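Side-chain contacts in pseudouridylate synthase RPUSD4, mitochondrial (Homo sapiens, PDB 5UBA), which catalyses the isomerisation of uridine to pseudouridine in mitochondrial RNAs, including 16S ribosomal RNA, a modification needed to assemble a functional mitochondrial ribosome: residues Leu214-His217 with Lys218-Asp221; Asp221-Arg224 with Leu225-Gln228. All coordinates share one frame; numbering follows the deposited sequence. Where two conformers were deposited one is given.

Contact 1: Leu214-His217 with Lys218-Asp221; sequences LGDH and KYSD. With CA (calcium ion), chain E.
D216 and Y219 meet through both hydrogen bonding and packing. The amide N of Y219 reaches OD1 of D216 at 3.1 Å, coming from well above the carboxylate plane. Aspartate suits this place because it can accept that amide and also form a salt bridge with R202 of helix 200-209. A second side-chain hydrogen bond runs from S220 OG to D216 O (2.7 Å), above the carbonyl plane, in the conformer described; the serine hydroxyl suits the place because it donates to D216 O and is also hydrogen-bonded to Q228 NE2.

The backbone makes an inverse gamma turn centred on D216 and then a type I beta turn from H217 to S220, closed weakly by S220 N to H217 O at 3.4 Å. This turn directs two carbonyls at calcium: H217 O lies 2.3 Å and S220 O 2.5 Å from the ion.

In the packing, with CG of D216 anti to its own N (chi1 -161°), the carboxylate reaches forward to the start of the turn that follows and lies at the edge of the Y219 ring, the two planes 83° apart; OD2 of D216 sits 3.5 Å from CD2 of Y219. K218 CG lies over one ring face, while Y219 OH is hydrogen-bonded to H199 ND1; the Y219 side chain is about 8 Å from that of D83, probably the catalytic aspartate. The H217 imidazole carries G215 O against one face, and its ND1 is hydrogen-bonded to Q228 N.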
# COMPACT_ATOMS: atom_id res chain seq x y z
N LEU A 214 9.27 2.31 -6.51
CA LEU A 214 9.21 2.77 -7.88
C LEU A 214 7.95 3.63 -8.06
O LEU A 214 6.85 3.19 -7.70
CB LEU A 214 9.16 1.60 -8.86
CG LEU A 214 9.08 1.94 -10.35
CD1 LEU A 214 10.30 2.70 -10.83
CD2 LEU A 214 8.92 0.66 -11.14
N GLY A 215 8.13 4.85 -8.56
CA GLY A 215 7.02 5.76 -8.72
C GLY A 215 6.74 6.65 -7.55
O GLY A 215 5.83 7.43 -7.61
N ASP A 216 7.53 6.53 -6.47
CA ASP A 216 7.30 7.36 -5.30
C ASP A 216 8.00 8.71 -5.44
O ASP A 216 9.03 8.95 -4.84
CB ASP A 216 7.72 6.66 -4.00
CG ASP A 216 7.08 7.29 -2.80
OD1 ASP A 216 6.61 8.45 -2.89
OD2 ASP A 216 6.97 6.60 -1.76
N HIS A 217 7.38 9.58 -6.21
CA HIS A 217 7.97 10.90 -6.45
C HIS A 217 8.07 11.68 -5.16
O HIS A 217 9.13 12.32 -4.88
CB HIS A 217 7.18 11.61 -7.54
CG HIS A 217 7.01 10.75 -8.73
ND1 HIS A 217 8.09 10.28 -9.45
CD2 HIS A 217 5.92 10.13 -9.25
CE1 HIS A 217 7.66 9.48 -10.41
NE2 HIS A 217 6.35 9.35 -10.29
N LYS A 218 7.04 11.60 -4.31
CA LYS A 218 6.97 12.35 -3.06
C LYS A 218 8.13 12.04 -2.13
O LYS A 218 8.76 12.94 -1.56
CB LYS A 218 5.64 12.09 -2.36
CG LYS A 218 5.49 12.77 -1.01
CD LYS A 218 4.14 12.52 -0.37
CE LYS A 218 3.02 13.30 -1.04
NZ LYS A 218 1.72 12.88 -0.45
N TYR A 219 8.43 10.76 -1.97
CA TYR A 219 9.43 10.36 -0.99
C TYR A 219 10.82 10.06 -1.54
O TYR A 219 11.67 9.56 -0.79
CB TYR A 219 8.86 9.21 -0.15
CG TYR A 219 7.70 9.66 0.73
CD1 TYR A 219 7.88 10.61 1.74
CD2 TYR A 219 6.42 9.14 0.58
CE1 TYR A 219 6.83 11.01 2.56
CE2 TYR A 219 5.37 9.54 1.38
CZ TYR A 219 5.57 10.46 2.38
OH TYR A 219 4.52 10.86 3.18
N SER A 220 11.09 10.42 -2.80
CA SER A 220 12.39 10.18 -3.43
C SER A 220 13.27 11.44 -3.55
O SER A 220 12.77 12.56 -3.82
CB SER A 220 12.21 9.56 -4.82
OG SER A 220 11.62 8.27 -4.75
N ASP A 221 14.57 11.23 -3.36
CA ASP A 221 15.61 12.24 -3.63
C ASP A 221 15.50 13.49 -2.77
O ASP A 221 16.02 14.55 -3.16
CB ASP A 221 15.64 12.56 -5.13
CG ASP A 221 15.57 11.32 -5.99
OD1 ASP A 221 16.46 10.45 -5.85
OD2 ASP A 221 14.61 11.17 -6.78
CA CA E . 11.04 13.46 -5.42
O HOH W 1 12.89 13.40 -6.83

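Contact 2: Asp221-Arg224 with Leu225-Gln228; sequences DWNR and LAPQ. With CA (calcium ion), chain E.
N223 turns its side-chain carbonyl onto the backbone ahead of it: OD1 accepts the amide N of L225 at 3.0 Å, with the donor tilted 33° from the carbonyl plane. The torsion chi1 of -174° swings CG away from the N223 amide and to the side of its carbonyl, from where the short asparagine chain can reach two residues on. The other branch of the amide packs, ND2 lying 3.6 Å from CB of A226; a methyl group is small enough to sit against the flat carboxamide. At the outer edge of the bend, CB of L225 lies 3.6 Å from OD1 of N223, and CG of L225 also comes near the carbonyl carbon of R224. R224, in the conformer described, holds its chain extended from CG to NE and carries its guanidinium away from the bend, where NH2 is hydrogen-bonded to M148 O.

D221 works from the other end. With CG anti to the carbonyl carbon (chi1 -44°), the carboxylate is turned toward the returning chain, where OD2 lies 3.5 Å from CA of Q228. One water bridges the two sides of the loop, donating to OD2 of D221 at 2.8 Å and to P227 O at 2.7 Å; the same OD2 also accepts K229 N. Because this water binds calcium, D221 serves the ion from the second shell, its charge probably helping to balance that of the metal.

N223 O and A226 O bind the ion directly, at 2.3 and 2.4 Å. An Asx turn, N223 to L225, overlaps a type I beta turn, N223 to A226, which N223 O closes weakly while also binding calcium; together they supply two of the four main-chain carbonyls that, with a water, bind the ion.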
# COMPACT_ATOMS: atom_id res chain seq x y z
N ASP A 221 14.57 11.23 -3.36
CA ASP A 221 15.61 12.24 -3.63
C ASP A 221 15.50 13.49 -2.77
O ASP A 221 16.02 14.55 -3.16
CB ASP A 221 15.64 12.56 -5.13
CG ASP A 221 15.57 11.32 -5.99
OD1 ASP A 221 16.46 10.45 -5.85
OD2 ASP A 221 14.61 11.17 -6.78
N TRP A 222 14.91 13.38 -1.58
CA TRP A 222 14.77 14.50 -0.65
C TRP A 222 14.18 15.75 -1.31
O TRP A 222 14.58 16.88 -1.02
CB TRP A 222 16.13 14.81 -0.01
CG TRP A 222 16.73 13.61 0.66
CD1 TRP A 222 17.56 12.69 0.09
CD2 TRP A 222 16.49 13.16 2.00
NE1 TRP A 222 17.87 11.71 1.00
CE2 TRP A 222 17.24 11.97 2.18
CE3 TRP A 222 15.75 13.67 3.08
CZ2 TRP A 222 17.27 11.27 3.40
CZ3 TRP A 222 15.78 12.97 4.30
CH2 TRP A 222 16.54 11.78 4.44
N ASN A 223 13.20 15.52 -2.19
CA ASN A 223 12.49 16.61 -2.84
C ASN A 223 11.11 16.12 -3.24
O ASN A 223 10.98 15.40 -4.23
CB ASN A 223 13.23 17.13 -4.08
CG ASN A 223 12.56 18.35 -4.66
OD1 ASN A 223 11.41 18.63 -4.34
ND2 ASN A 223 13.28 19.11 -5.48
N ARG A 224 10.11 16.53 -2.46
CA ARG A 224 8.73 16.08 -2.59
C ARG A 224 8.03 16.62 -3.84
O ARG A 224 6.96 16.13 -4.22
CB ARG A 224 7.95 16.48 -1.34
CG ARG A 224 8.46 15.79 -0.08
CD ARG A 224 8.08 16.48 1.22
NE ARG A 224 8.50 15.64 2.34
CZ ARG A 224 7.68 14.88 3.06
NH1 ARG A 224 6.37 14.86 2.81
NH2 ARG A 224 8.17 14.15 4.05
N LEU A 225 8.62 17.63 -4.48
CA LEU A 225 8.05 18.23 -5.70
C LEU A 225 8.66 17.70 -6.98
O LEU A 225 8.09 17.91 -8.06
CB LEU A 225 8.20 19.75 -5.66
CG LEU A 225 7.50 20.47 -4.51
CD1 LEU A 225 7.85 21.95 -4.56
CD2 LEU A 225 5.99 20.31 -4.53
N ALA A 226 9.78 17.01 -6.88
CA ALA A 226 10.51 16.53 -8.03
C ALA A 226 10.20 15.08 -8.36
O ALA A 226 10.01 14.25 -7.45
CB ALA A 226 11.99 16.72 -7.80
N PRO A 227 10.18 14.73 -9.66
CA PRO A 227 10.01 13.33 -10.04
C PRO A 227 11.15 12.46 -9.57
O PRO A 227 12.30 12.93 -9.43
CB PRO A 227 9.97 13.38 -11.58
CG PRO A 227 9.73 14.79 -11.93
CD PRO A 227 10.32 15.62 -10.83
N GLN A 228 10.85 11.21 -9.25
CA GLN A 228 11.87 10.26 -8.84
C GLN A 228 12.98 10.14 -9.89
O GLN A 228 12.71 9.98 -11.07
CB GLN A 228 11.21 8.90 -8.62
CG GLN A 228 12.13 7.79 -8.23
CD GLN A 228 11.36 6.54 -7.91
OE1 GLN A 228 10.71 5.95 -8.80
NE2 GLN A 228 11.40 6.13 -6.67
CA CA E . 11.04 13.46 -5.42
O HOH W 1 12.89 13.40 -6.83

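Both contacts lie in the loop that leaves helix 200-209 and runs to helix 232-238. At the start of the path, L214 is hydrogen-bonded through its backbone to I118 of strand 112-120, anchoring the loop to the large mixed sheet of the synthase. Contact 1 closes the bend from D216 to S220; contact 2 closes the turn from N223 to A226 and brings D221 up to Q228, so they follow one another without nesting or crossing. Q228 then returns to the beginning: its OE1 probably hydrogen-bonds to G215 N and its NE2 to S220 OG, so both bends are held together beside the calcium ion, to which each gives two carbonyls. K218 O also packs against R224 CG.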